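Local coordinates for putative aldehyde dehydrogenase (Burkholderia cenocepacia, PDB 4YWE), which probably oxidises aldehydes to carboxylic acids with NAD or NADP as electron acceptor, at residues P23-T28 and T47-E52. Sequence-based numbering, arbitrary orientation.
With EDO (1,2-ethanediol), chain I.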
loop_
_atom_site.group_PDB
_atom_site.type_symbol
_atom_site.label_atom_id
_atom_site.label_comp_id
_atom_site.label_asym_id
_atom_site.label_seq_id
_atom_site.Cartn_x
_atom_site.Cartn_y
_atom_site.Cartn_z
ATOM N N PRO A 23 -30.052 -28.052 20.604
ATOM C CA PRO A 23 -29.449 -27.356 21.745
ATOM C C PRO A 23 -29.190 -28.318 22.899
ATOM O O PRO A 23 -29.932 -29.288 23.058
ATOM C CB PRO A 23 -30.504 -26.308 22.118
ATOM C CG PRO A 23 -31.784 -26.840 21.564
ATOM C CD PRO A 23 -31.405 -27.555 20.305
ATOM N N ALA A 24 -28.148 -28.056 23.682
ATOM C CA ALA A 24 -27.747 -28.956 24.758
ATOM C C ALA A 24 -28.843 -29.121 25.807
ATOM O O ALA A 24 -28.959 -30.175 26.432
ATOM C CB ALA A 24 -26.467 -28.457 25.410
ATOM N N GLN A 25 -29.649 -28.080 25.992
ATOM C CA GLN A 25 -30.688 -28.098 27.015
ATOM C C GLN A 25 -32.083 -28.248 26.410
ATOM O O GLN A 25 -33.085 -28.209 27.127
ATOM C CB GLN A 25 -30.604 -26.834 27.871
ATOM C CG GLN A 25 -29.336 -26.762 28.708
ATOM C CD GLN A 25 -29.202 -25.458 29.466
ATOM O OE1 GLN A 25 -30.194 -24.787 29.753
ATOM N NE2 GLN A 25 -27.969 -25.091 29.796
ATOM N N LEU A 26 -32.133 -28.413 25.092
ATOM C CA LEU A 26 -33.356 -28.781 24.377
ATOM C C LEU A 26 -34.525 -27.813 24.576
ATOM O O LEU A 26 -35.667 -28.242 24.739
ATOM C CB LEU A 26 -33.795 -30.190 24.789
ATOM C CG LEU A 26 -32.777 -31.316 24.593
ATOM C CD1 LEU A 26 -33.284 -32.613 25.206
ATOM C CD2 LEU A 26 -32.462 -31.505 23.117
ATOM N N GLU A 27 -34.244 -26.513 24.558
ATOM C CA GLU A 27 -35.306 -25.513 24.646
ATOM C C GLU A 27 -35.312 -24.623 23.407
ATOM O O GLU A 27 -34.317 -24.542 22.688
ATOM C CB GLU A 27 -35.157 -24.672 25.914
ATOM C CG GLU A 27 -35.500 -25.427 27.189
ATOM C CD GLU A 27 -35.524 -24.534 28.414
ATOM O OE1 GLU A 27 -36.299 -24.829 29.348
ATOM O OE2 GLU A 27 -34.767 -23.540 28.444
ATOM N N THR A 28 -36.438 -23.960 23.159
ATOM C CA THR A 28 -36.616 -23.191 21.931
ATOM C C THR A 28 -37.028 -21.742 22.178
ATOM O O THR A 28 -37.452 -21.377 23.275
ATOM C CB THR A 28 -37.675 -23.838 21.016
ATOM O OG1 THR A 28 -38.933 -23.885 21.700
ATOM C CG2 THR A 28 -37.259 -25.250 20.626
ATOM N N THR A 47 -27.200 -22.095 24.635
ATOM C CA THR A 47 -26.585 -21.812 25.923
ATOM C C THR A 47 -25.079 -22.031 25.841
ATOM O O THR A 47 -24.545 -22.304 24.766
ATOM C CB THR A 47 -27.181 -22.691 27.041
ATOM O OG1 THR A 47 -27.102 -24.070 26.661
ATOM C CG2 THR A 47 -28.637 -22.324 27.286
ATOM N N ALA A 48 -24.405 -21.911 26.982
ATOM C CA ALA A 48 -22.949 -22.039 27.056
ATOM C C ALA A 48 -22.389 -23.346 26.469
ATOM O O ALA A 48 -21.367 -23.308 25.783
ATOM C CB ALA A 48 -22.486 -21.877 28.506
ATOM N N PRO A 49 -23.030 -24.503 26.740
ATOM C CA PRO A 49 -22.485 -25.716 26.115
ATOM C C PRO A 49 -22.514 -25.682 24.587
ATOM O O PRO A 49 -21.606 -26.216 23.947
ATOM C CB PRO A 49 -23.400 -26.823 26.645
ATOM C CG PRO A 49 -23.912 -26.300 27.931
ATOM C CD PRO A 49 -24.091 -24.830 27.713
ATOM N N ASP A 50 -23.542 -25.059 24.018
ATOM C CA ASP A 50 -23.662 -24.942 22.569
ATOM C C ASP A 50 -22.537 -24.084 21.997
ATOM O O ASP A 50 -21.987 -24.389 20.939
ATOM C CB ASP A 50 -25.022 -24.356 22.190
ATOM C CG ASP A 50 -26.178 -25.162 22.745
ATOM O OD1 ASP A 50 -26.076 -26.407 22.776
ATOM O OD2 ASP A 50 -27.187 -24.553 23.155
ATOM N N ILE A 51 -22.203 -23.009 22.706
ATOM C CA ILE A 51 -21.110 -22.133 22.304
ATOM C C ILE A 51 -19.788 -22.891 22.378
ATOM O O ILE A 51 -18.930 -22.745 21.507
ATOM C CB ILE A 51 -21.071 -20.858 23.170
ATOM C CG1 ILE A 51 -22.284 -19.975 22.869
ATOM C CG2 ILE A 51 -19.788 -20.077 22.926
ATOM C CD1 ILE A 51 -22.322 -19.450 21.448
ATOM N N GLU A 52 -19.635 -23.706 23.418
ATOM C CA GLU A 52 -18.430 -24.509 23.605
ATOM C C GLU A 52 -18.173 -25.420 22.407
ATOM O O GLU A 52 -17.045 -25.524 21.927
ATOM C CB GLU A 52 -18.537 -25.345 24.882
ATOM C CG GLU A 52 -17.369 -26.294 25.107
ATOM C CD GLU A 52 -16.070 -25.567 25.392
ATOM O OE1 GLU A 52 -16.117 -24.483 26.011
ATOM O OE2 GLU A 52 -15.001 -26.077 24.995
HETATM C C1 EDO I . -24.591 -18.715 29.357
HETATM O O1 EDO I . -24.506 -17.333 28.989
HETATM C C2 EDO I . -25.968 -19.258 28.994
HETATM O O2 EDO I . -26.062 -20.631 29.390
HETATM O O HOH W 1 -28.799 -25.485 25.154
#
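The carboxylate of Asp50 reaches from the first turn of a helix to the backbone of Ala24, where OD1 accepts a hydrogen bond from Ala24 N at 2.8 Å. The N-H meets OD1 on its syn side, the side facing OD2, and the bond is moderately bent, at 147°. OD2 turns back on its own segment and takes the amide of Thr47, with a Thr47 N to Asp50 OD2 distance of 2.9 Å; this donor lies on the anti side, 31° out of the carboxylate plane. CG of Asp50 sits beside its own backbone N (chi1 -56°), which directs the group back toward the helix start. With each oxygen holding a different amide, the carboxylate is fixed in rotation, and its position at the helix N-terminus would probably favour the ionised form. His14 NE2 adds a weak hydrogen bond to OD2.

One ordered water extends the polar link. It accepts from Gln25 N, donates to Asp50 OD2 at 2.7 Å and is hydrogen-bonded to Thr47 OG1, joining the loop to both residues. Thr47 occupies the N-cap position, but its side chain makes no capping bond. Ala48 N donates to an ethanediol molecule, probably from the crystallisation liquor, that also binds Glu216 O.

The apolar contact is small: CB of Ala24 rests against CB of Pro49 at 3.7 Å. Beside it the extended Gln25 side chain crosses that of Thr47 obliquely, with Gln25 NE2 3.4 Å from Thr47 OG1 at an angle too poor for a hydrogen bond.

Through the Asp50 bond and the water, the type I turn Pro23-Leu26, in the loop linking strands 19-21 and 28-33, is fastened to the start of helix 48-63. Val210, in the loop following strand 207-209, packs against Asp50 and Ile51 of that helix.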